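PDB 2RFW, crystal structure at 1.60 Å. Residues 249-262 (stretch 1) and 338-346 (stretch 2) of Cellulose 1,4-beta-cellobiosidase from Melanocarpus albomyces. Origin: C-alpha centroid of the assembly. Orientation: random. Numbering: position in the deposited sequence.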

# COMPACT_ATOMS: atom_id res chain seq x y z
N GLU A 249 7.63 12.64 -13.69
CA GLU A 249 8.31 12.63 -14.97
C GLU A 249 9.50 11.68 -14.93
O GLU A 249 9.78 11.01 -15.93
N ASP A 250 10.18 11.66 -13.79
CA ASP A 250 11.34 10.80 -13.57
C ASP A 250 11.11 9.84 -12.40
O ASP A 250 11.14 10.27 -11.25
N ARG A 251 10.91 8.57 -12.71
CA ARG A 251 10.71 7.53 -11.70
C ARG A 251 11.85 7.50 -10.70
O ARG A 251 11.67 7.15 -9.53
N PHE A 252 13.04 7.88 -11.18
CA PHE A 252 14.26 7.70 -10.40
C PHE A 252 14.90 8.99 -9.92
O PHE A 252 15.88 9.02 -9.16
N ALA A 253 14.38 10.15 -10.32
CA ALA A 253 14.86 11.39 -9.74
C ALA A 253 14.09 11.68 -8.46
O ALA A 253 12.92 12.06 -8.52
N GLY A 254 14.75 11.48 -7.32
CA GLY A 254 14.21 11.75 -6.01
C GLY A 254 15.09 11.17 -4.90
O GLY A 254 16.27 10.88 -5.16
N LYS A 255 14.51 11.03 -3.72
CA LYS A 255 15.21 10.51 -2.56
C LYS A 255 14.93 9.02 -2.35
O LYS A 255 15.80 8.30 -1.83
N CYS A 256 13.77 8.53 -2.77
CA CYS A 256 13.36 7.15 -2.64
C CYS A 256 13.46 6.28 -3.89
O CYS A 256 13.33 6.72 -5.04
N ASP A 257 13.66 4.99 -3.65
CA ASP A 257 13.69 3.95 -4.67
C ASP A 257 12.30 3.43 -4.98
O ASP A 257 11.85 2.48 -4.33
N ALA A 258 11.58 3.98 -5.96
CA ALA A 258 10.22 3.49 -6.22
C ALA A 258 10.13 2.01 -6.55
O ALA A 258 9.01 1.47 -6.51
N ASN A 259 11.22 1.32 -6.90
CA ASN A 259 11.07 -0.05 -7.38
C ASN A 259 11.47 -1.07 -6.31
O ASN A 259 10.97 -2.19 -6.28
N GLY A 260 12.37 -0.67 -5.40
CA GLY A 260 12.77 -1.60 -4.36
C GLY A 260 13.35 -2.88 -4.98
O GLY A 260 13.62 -2.88 -6.18
N CYS A 261 13.49 -3.88 -4.13
CA CYS A 261 13.98 -5.23 -4.27
C CYS A 261 12.85 -6.23 -4.04
O CYS A 261 12.51 -6.50 -2.88
N ASP A 262 12.27 -6.76 -5.11
CA ASP A 262 11.05 -7.54 -4.97
C ASP A 262 11.23 -9.04 -5.03
O ASP A 262 12.00 -9.58 -5.83
N ASP A 338 18.95 -3.63 -15.54
CA ASP A 338 18.44 -2.28 -15.57
C ASP A 338 18.62 -1.66 -14.18
O ASP A 338 19.00 -2.36 -13.24
N ARG A 339 18.35 -0.38 -14.12
CA ARG A 339 18.48 0.60 -13.06
C ARG A 339 18.37 0.03 -11.65
O ARG A 339 17.28 -0.19 -11.12
N ASN A 340 19.54 -0.19 -11.05
CA ASN A 340 19.73 -0.56 -9.67
C ASN A 340 19.39 0.60 -8.75
O ASN A 340 20.22 1.22 -8.09
N ARG A 341 18.11 0.96 -8.66
CA ARG A 341 17.84 2.10 -7.79
C ARG A 341 18.12 1.76 -6.32
O ARG A 341 18.69 2.60 -5.62
N PHE A 342 17.68 0.57 -5.95
CA PHE A 342 17.78 0.00 -4.62
C PHE A 342 19.11 0.39 -3.98
O PHE A 342 19.15 1.10 -2.98
N GLU A 343 20.18 -0.07 -4.62
CA GLU A 343 21.54 0.35 -4.31
C GLU A 343 21.72 1.87 -4.32
O GLU A 343 22.40 2.39 -3.44
N GLU A 344 21.16 2.56 -5.30
CA GLU A 344 21.41 3.99 -5.49
C GLU A 344 21.24 4.81 -4.22
O GLU A 344 21.89 5.82 -3.94
N VAL A 345 20.30 4.34 -3.39
CA VAL A 345 19.98 5.11 -2.19
C VAL A 345 20.63 4.54 -0.94
O VAL A 345 20.28 4.95 0.16
N GLY A 346 21.57 3.62 -1.12
CA GLY A 346 22.38 3.07 -0.06
C GLY A 346 22.19 1.60 0.24
O GLY A 346 22.42 1.20 1.39

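The polar center of this contact is Arg341, at the start of the short helix 341-344. Its CA-to-CB bond points toward the loop of stretch 1, and the side chain leaves with chi1 t and chi2 p, laying the guanidinium among backbone carbonyls. Arg341 NH2 donates to Gly254 O at 2.9 Å and to Cys256 O at 3.4 Å; both hydrogen bonds are weak, with angles well short of linear. Gly254 O lies at the edge of the guanidinium, near its plane, whereas Phe252 O sits over one face, so its 2.7 Å approach to Arg341 NH2 has too poor an angle for a hydrogen bond. The group is also held from its own side: Arg341 NH1 donates to Glu344 OE1 at 2.5 Å, a hydrogen bond within a salt bridge. Here an irregular loop offers carbonyls to an arginine that is also paired with a carboxylate of its own helix.

Arg339 gives the second charged link, a long salt bridge from Arg339 NH1 to Asp250 OD1 at 3.9 Å. Asp250, chi1 t, starts sideways but brings its end nearer, and the same Asp250 OD1 accepts from Phe252 N at 3.0 Å. One carboxylate oxygen thus serves both its own loop and the arginine.

Asp257, also chi1 t, serves its own loop and packs on the helix. Asp257 OD1 accepts from Asn259 N at 2.9 Å and from Gly260 N at 3.0 Å, tying the turn together. Against the helix it makes close packing contacts: Asp257 OD1 lies 3.0 Å from Arg341 CB, and Asp257 OD2 lies 3.0 Å from Phe342 CA, near the plane of the Phe342 ring at its edge. Gly260 has a positive phi, which by itself favours glycine.

Beyond the polar pairs, the aromatic rings provide much of the packing. Phe252, chi1 m, points toward stretch 2 and receives the aliphatic part of Arg339: Arg339 CD stands 3.5 Å from the Phe252 ring centroid, over the face, in a CH-pi contact. Arg339, chi1 t, therefore combines charge with hydrophobic cover. Phe342, chi1 t, has a CA-to-CB bond that runs sideways to stretch 1, and its ring presents a face to Cys261, whose CB is 4.0 Å from the Phe342 ring centroid, again CH-pi. Cys261 points inward with chi1 t and is covalently bonded elsewhere in the structure, so the ring packs against an anchored residue.

Val345, the first residue past the helix, packs against another part of the loop with chi1 m, Val345 CG1 3.4 Å from Lys255 O and Val345 CG2 4.0 Å from Asp257 CB. Lys255 itself points away, contributing backbone here.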

# COMPACT_ATOMS: atom_id res chain seq x y z
CB GLU A 249 8.75 14.04 -15.34
CG GLU A 249 9.49 14.21 -16.66
CD GLU A 249 10.31 15.49 -16.69
OE1 GLU A 249 11.50 15.46 -17.07
OE2 GLU A 249 9.76 16.56 -16.33
CB ASP A 250 12.61 11.61 -13.30
CG ASP A 250 13.89 10.81 -13.38
OD1 ASP A 250 13.91 9.58 -13.54
OD2 ASP A 250 14.96 11.47 -13.28
CB ARG A 251 10.58 6.17 -12.38
CG ARG A 251 9.41 5.32 -11.91
CD ARG A 251 9.72 3.85 -12.14
NE ARG A 251 9.15 2.96 -11.13
CZ ARG A 251 7.88 2.89 -10.77
NH1 ARG A 251 6.97 3.67 -11.33
NH2 ARG A 251 7.49 2.02 -9.84
CB PHE A 252 15.24 6.90 -11.27
CG PHE A 252 14.65 5.62 -11.84
CD1 PHE A 252 14.43 5.47 -13.20
CD2 PHE A 252 14.31 4.57 -11.00
CE1 PHE A 252 13.92 4.29 -13.73
CE2 PHE A 252 13.80 3.39 -11.53
CZ PHE A 252 13.59 3.24 -12.89
CB ALA A 253 14.73 12.55 -10.71
CB LYS A 255 14.85 11.28 -1.29
CG LYS A 255 15.65 12.56 -1.06
CD LYS A 255 14.96 13.47 -0.05
CE LYS A 255 15.89 14.57 0.43
NZ LYS A 255 16.38 15.44 -0.69
CB CYS A 256 11.88 7.11 -2.20
SG CYS A 256 11.54 7.88 -0.61
CB ASP A 257 14.59 2.80 -4.21
CG ASP A 257 14.50 1.55 -5.06
OD1 ASP A 257 14.06 1.64 -6.22
OD2 ASP A 257 14.86 0.46 -4.56
CB ALA A 258 9.58 4.25 -7.38
CB ASN A 259 11.90 -0.27 -8.65
CG ASN A 259 11.59 0.76 -9.73
OD1 ASN A 259 10.60 1.48 -9.70
ND2 ASN A 259 12.47 0.83 -10.72
CB CYS A 261 15.12 -5.47 -3.28
SG CYS A 261 16.10 -6.97 -3.58
CB ASP A 262 10.06 -7.14 -6.09
CG ASP A 262 10.63 -7.55 -7.42
OD1 ASP A 262 11.87 -7.49 -7.55
OD2 ASP A 262 9.85 -7.93 -8.33
CB ASP A 338 16.98 -2.22 -16.00
CG ASP A 338 16.71 -1.45 -17.27
OD1 ASP A 338 17.61 -0.75 -17.77
OD2 ASP A 338 15.56 -1.52 -17.77
CB ARG A 339 17.41 1.69 -13.25
CG ARG A 339 17.74 3.03 -12.63
CD ARG A 339 17.45 4.20 -13.56
NE ARG A 339 18.05 5.45 -13.12
CZ ARG A 339 17.76 6.70 -13.39
NH1 ARG A 339 16.77 7.05 -14.20
NH2 ARG A 339 18.48 7.68 -12.84
CB ASN A 340 21.17 -1.01 -9.42
CG ASN A 340 21.32 -2.11 -8.39
OD1 ASN A 340 22.35 -2.79 -8.29
ND2 ASN A 340 20.29 -2.31 -7.58
CB ARG A 341 16.39 2.60 -7.82
CG ARG A 341 16.27 3.80 -6.86
CD ARG A 341 16.72 5.05 -7.63
NE ARG A 341 15.91 6.21 -7.22
CZ ARG A 341 16.54 7.35 -6.94
NH1 ARG A 341 17.87 7.38 -7.04
NH2 ARG A 341 15.87 8.43 -6.56
CB PHE A 342 17.62 -1.52 -4.71
CG PHE A 342 17.78 -2.20 -3.37
CD1 PHE A 342 16.74 -2.19 -2.46
CD2 PHE A 342 18.97 -2.83 -3.04
CE1 PHE A 342 16.88 -2.80 -1.23
CE2 PHE A 342 19.11 -3.45 -1.81
CZ PHE A 342 18.07 -3.43 -0.91
CB GLU A 343 22.50 -0.26 -5.33
CG GLU A 343 23.92 -0.49 -4.82
CD GLU A 343 24.11 -1.88 -4.26
OE1 GLU A 343 24.90 -2.66 -4.84
OE2 GLU A 343 23.46 -2.17 -3.24
CB GLU A 344 20.45 4.57 -6.53
CG GLU A 344 20.58 4.01 -7.94
CD GLU A 344 19.93 4.94 -8.95
OE1 GLU A 344 19.34 5.95 -8.52
OE2 GLU A 344 20.01 4.65 -10.16
CB VAL A 345 18.45 5.20 -2.06
CG1 VAL A 345 17.92 6.06 -3.21
CG2 VAL A 345 17.80 3.83 -2.08